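Side-chain contact in putative heme binding protein (Tannerella forsythia, PDB 6EU8), which probably binds heme, as a member of the HmuY-like family, but with heme-binding properties different from those of Porphyromonas gingivalis HmuY: residues V159-F164 with Y169-F174. Residues are numbered along the deposited sequence; the frame is centred on the assembly and turned at random.
Sequences VFVVKF and YAKIKF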
ATOM      1  N   VAL A 159       6.508  -7.870 -12.149  1.00 25.03           N
ATOM      2  CA  VAL A 159       5.234  -8.449 -11.676  1.00 25.57           C
ATOM      3  C   VAL A 159       5.448  -8.965 -10.253  1.00 23.21           C
ATOM      4  O   VAL A 159       6.346  -9.774  -9.992  1.00 24.22           O
ATOM      5  CB  VAL A 159       4.757  -9.626 -12.588  1.00 24.83           C
ATOM      6  CG1 VAL A 159       3.492 -10.295 -12.049  1.00 27.28           C
ATOM      7  CG2 VAL A 159       4.439  -9.106 -13.986  1.00 27.35           C
ATOM      8  N   PHE A 160       4.615  -8.474  -9.319  1.00 23.38           N
ATOM      9  CA  PHE A 160       4.545  -8.972  -7.946  1.00 23.10           C
ATOM     10  C   PHE A 160       3.492 -10.078  -7.816  1.00 23.66           C
ATOM     11  O   PHE A 160       2.495 -10.075  -8.537  1.00 25.02           O
ATOM     12  CB  PHE A 160       4.246  -7.830  -6.918  1.00 23.82           C
ATOM     13  CG  PHE A 160       5.312  -6.765  -6.868  1.00 24.59           C
ATOM     14  CD1 PHE A 160       5.295  -5.710  -7.766  1.00 26.07           C
ATOM     15  CD2 PHE A 160       6.307  -6.814  -5.924  1.00 25.22           C
ATOM     16  CE1 PHE A 160       6.305  -4.718  -7.758  1.00 26.85           C
ATOM     17  CE2 PHE A 160       7.303  -5.825  -5.889  1.00 26.29           C
ATOM     18  CZ  PHE A 160       7.298  -4.775  -6.805  1.00 24.83           C
ATOM     19  N   VAL A 161       3.745 -11.013  -6.912  1.00 24.11           N
ATOM     20  CA  VAL A 161       2.723 -11.993  -6.537  1.00 25.12           C
ATOM     21  C   VAL A 161       2.472 -11.882  -5.032  1.00 23.76           C
ATOM     22  O   VAL A 161       3.405 -11.911  -4.236  1.00 24.88           O
ATOM     23  CB  VAL A 161       3.093 -13.434  -6.941  1.00 27.62           C
ATOM     24  CG1 VAL A 161       1.943 -14.371  -6.540  1.00 30.50           C
ATOM     25  CG2 VAL A 161       3.353 -13.525  -8.462  1.00 28.31           C
ATOM     26  N   VAL A 162       1.201 -11.774  -4.669  1.00 25.75           N
ATOM     27  CA  VAL A 162       0.772 -11.662  -3.282  1.00 26.75           C
ATOM     28  C   VAL A 162      -0.188 -12.814  -2.953  1.00 27.12           C
ATOM     29  O   VAL A 162      -1.174 -12.999  -3.668  1.00 26.98           O
ATOM     30  CB  VAL A 162       0.057 -10.324  -3.012  1.00 25.77           C
ATOM     31  CG1 VAL A 162      -0.100 -10.097  -1.519  1.00 26.37           C
ATOM     32  CG2 VAL A 162       0.832  -9.139  -3.615  1.00 28.00           C
ATOM     33  N   LYS A 163       0.113 -13.519  -1.864  1.00 26.07           N
ATOM     34  CA  LYS A 163      -0.743 -14.607  -1.312  1.00 28.80           C
ATOM     35  C   LYS A 163      -1.537 -14.079  -0.138  1.00 29.51           C
ATOM     36  O   LYS A 163      -0.942 -13.446   0.773  1.00 28.82           O
ATOM     37  CB  LYS A 163       0.117 -15.771  -0.784  1.00 32.88           C
ATOM     38  CG  LYS A 163       0.969 -16.485  -1.812  1.00 37.13           C
ATOM     39  CD  LYS A 163       2.133 -17.291  -1.214  1.00 44.32           C
ATOM     40  CE  LYS A 163       1.706 -18.600  -0.584  1.00 50.48           C
ATOM     41  NZ  LYS A 163       2.881 -19.510  -0.509  1.00 55.55           N
ATOM     42  N   PHE A 164      -2.858 -14.353  -0.119  1.00 30.00           N
ATOM     43  CA  PHE A 164      -3.785 -13.806   0.883  1.00 29.56           C
ATOM     44  C   PHE A 164      -4.228 -14.829   1.937  1.00 33.89           C
ATOM     45  O   PHE A 164      -4.014 -16.037   1.760  1.00 32.72           O
ATOM     46  CB  PHE A 164      -4.970 -13.146   0.190  1.00 30.46           C
ATOM     47  CG  PHE A 164      -4.552 -12.041  -0.746  1.00 30.44           C
ATOM     48  CD1 PHE A 164      -3.970 -10.884  -0.228  1.00 30.62           C
ATOM     49  CD2 PHE A 164      -4.689 -12.170  -2.124  1.00 30.93           C
ATOM     50  CE1 PHE A 164      -3.532  -9.879  -1.081  1.00 28.82           C
ATOM     51  CE2 PHE A 164      -4.272 -11.155  -2.984  1.00 31.36           C
ATOM     52  CZ  PHE A 164      -3.684 -10.011  -2.453  1.00 30.18           C
ATOM     53  N   TYR A 169      -4.745 -15.574  -4.337  1.00 29.06           N
ATOM     54  CA  TYR A 169      -3.503 -14.860  -4.706  1.00 28.75           C
ATOM     55  C   TYR A 169      -3.715 -13.973  -5.920  1.00 28.46           C
ATOM     56  O   TYR A 169      -4.655 -14.150  -6.678  1.00 27.75           O
ATOM     57  CB  TYR A 169      -2.343 -15.831  -4.924  1.00 30.43           C
ATOM     58  CG  TYR A 169      -2.543 -16.814  -6.055  1.00 33.61           C
ATOM     59  CD1 TYR A 169      -3.156 -18.058  -5.826  1.00 34.40           C
ATOM     60  CD2 TYR A 169      -2.068 -16.542  -7.340  1.00 36.42           C
ATOM     61  CE1 TYR A 169      -3.311 -18.973  -6.862  1.00 37.82           C
ATOM     62  CE2 TYR A 169      -2.243 -17.450  -8.383  1.00 37.59           C
ATOM     63  CZ  TYR A 169      -2.856 -18.660  -8.135  1.00 40.89           C
ATOM     64  OH  TYR A 169      -3.023 -19.577  -9.163  1.00 44.94           O
ATOM     65  N   ALA A 170      -2.863 -12.947  -6.047  1.00 26.79           N
ATOM     66  CA  ALA A 170      -2.883 -12.071  -7.227  1.00 27.98           C
ATOM     67  C   ALA A 170      -1.490 -11.829  -7.774  1.00 25.61           C
ATOM     68  O   ALA A 170      -0.494 -11.789  -7.032  1.00 27.21           O
ATOM     69  CB  ALA A 170      -3.525 -10.750  -6.899  1.00 26.80           C
ATOM     70  N   LYS A 171      -1.460 -11.693  -9.104  1.00 25.66           N
ATOM     71  CA  LYS A 171      -0.349 -11.078  -9.839  1.00 27.49           C
ATOM     72  C   LYS A 171      -0.683  -9.617 -10.006  1.00 25.16           C
ATOM     73  O   LYS A 171      -1.779  -9.264 -10.465  1.00 24.69           O
ATOM     74  CB  LYS A 171      -0.218 -11.722 -11.222  1.00 29.97           C
ATOM     75  CG  LYS A 171      -0.064 -13.241 -11.209  1.00 34.90           C
ATOM     76  CD  LYS A 171      -0.106 -13.757 -12.639  1.00 37.69           C
ATOM     77  CE  LYS A 171      -0.616 -15.180 -12.743  1.00 43.60           C
ATOM     78  NZ  LYS A 171      -0.707 -15.523 -14.200  1.00 43.16           N
ATOM     79  N   ILE A 172       0.267  -8.734  -9.654  1.00 24.60           N
ATOM     80  CA  ILE A 172       0.046  -7.285  -9.696  1.00 24.17           C
ATOM     81  C   ILE A 172       1.199  -6.574 -10.437  1.00 22.76           C
ATOM     82  O   ILE A 172       2.360  -6.856 -10.156  1.00 26.80           O
ATOM     83  CB  ILE A 172      -0.067  -6.702  -8.254  1.00 24.00           C
ATOM     84  CG1 ILE A 172      -1.182  -7.401  -7.429  1.00 26.06           C
ATOM     85  CG2 ILE A 172      -0.299  -5.203  -8.322  1.00 25.73           C
ATOM     86  CD1 ILE A 172      -1.298  -6.955  -5.970  1.00 27.23           C
ATOM     87  N   LYS A 173       0.848  -5.721 -11.398  1.00 25.42           N
ATOM     88  CA  LYS A 173       1.823  -4.855 -12.080  1.00 26.28           C
ATOM     89  C   LYS A 173       1.363  -3.418 -11.916  1.00 24.00           C
ATOM     90  O   LYS A 173       0.298  -3.020 -12.397  1.00 24.53           O
ATOM     91  CB  LYS A 173       1.930  -5.210 -13.575  1.00 29.23           C
ATOM     92  CG  LYS A 173       3.015  -4.399 -14.295  1.00 35.70           C
ATOM     93  CD  LYS A 173       3.790  -5.214 -15.319  1.00 40.29           C
ATOM     94  CE  LYS A 173       4.583  -4.311 -16.270  1.00 44.72           C
ATOM     95  NZ  LYS A 173       5.917  -4.881 -16.631  1.00 42.96           N
ATOM     96  N   PHE A 174       2.180  -2.601 -11.228  1.00 25.17           N
ATOM     97  CA  PHE A 174       1.875  -1.184 -11.033  1.00 24.70           C
ATOM     98  C   PHE A 174       2.219  -0.432 -12.307  1.00 25.28           C
ATOM     99  O   PHE A 174       3.216  -0.748 -12.948  1.00 27.33           O
ATOM    100  CB  PHE A 174       2.620  -0.588  -9.829  1.00 25.47           C
ATOM    101  CG  PHE A 174       2.176  -1.161  -8.501  1.00 25.40           C
ATOM    102  CD1 PHE A 174       2.761  -2.316  -8.008  1.00 24.59           C
ATOM    103  CD2 PHE A 174       1.161  -0.549  -7.756  1.00 25.94           C
ATOM    104  CE1 PHE A 174       2.349  -2.880  -6.804  1.00 26.01           C
ATOM    105  CE2 PHE A 174       0.747  -1.114  -6.557  1.00 26.94           C
ATOM    106  CZ  PHE A 174       1.357  -2.267  -6.077  1.00 26.96           C
TER
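Phe160 and Phe174 meet with their side chains at about a right angle, CD1 of Phe160 lying 4.2 Å from CE1 of Phe174, at the edge of the latter ring. One face of the Phe174 ring rests on CG2 of Ile172, two residues back on its own strand, and the edge of the Phe160 ring takes in the carbonyl oxygen of Ile172 close to its plane. At the other end, Phe164 turns its ring back over the partner strand: CG stands anti to the carbonyl carbon (chi1 -58°), and CE2 comes within 4.0 Å of CB of Ala170. Between these aromatic ends, CD1 of Ile172 touches CG2 of Val162 at 3.9 Å.

Beneath this apolar layer runs a regular antiparallel ladder, the two strands of a beta hairpin. Phe160 and Ile172 form one hydrogen-bonded pair, Val162 and Ala170 the next; the bond from Val162 N to Ala170 O is 2.9 Å long, with an N-H...O angle of 167°. The non-hydrogen-bonded pairs, Val161 with Lys171 and Lys163 with Tyr169, face the other way. There CG of Tyr169 lies between the backbone N and the carbonyl carbon (chi1 62°), which carries the ring away from the facing strand. The close backbone pairing itself sets CB of Tyr169 3.3 Å from O of Val162. The end of Lys171 likewise leads away from strand 160-163, its ammonium hydrogen-bonded to the carbonyl of Val96.

The hairpin is an interior part of a large antiparallel sheet: strand 84-87 pairs with 160-163 on one side and strand 184-194 with 169-178 on the other. From strand 184-194, Phe189 packs on Ile172 and Val187 on Phe174. Elsewhere in the chain, Trp143 meets the Phe174 ring and His70 meets Phe164 edge-to-face.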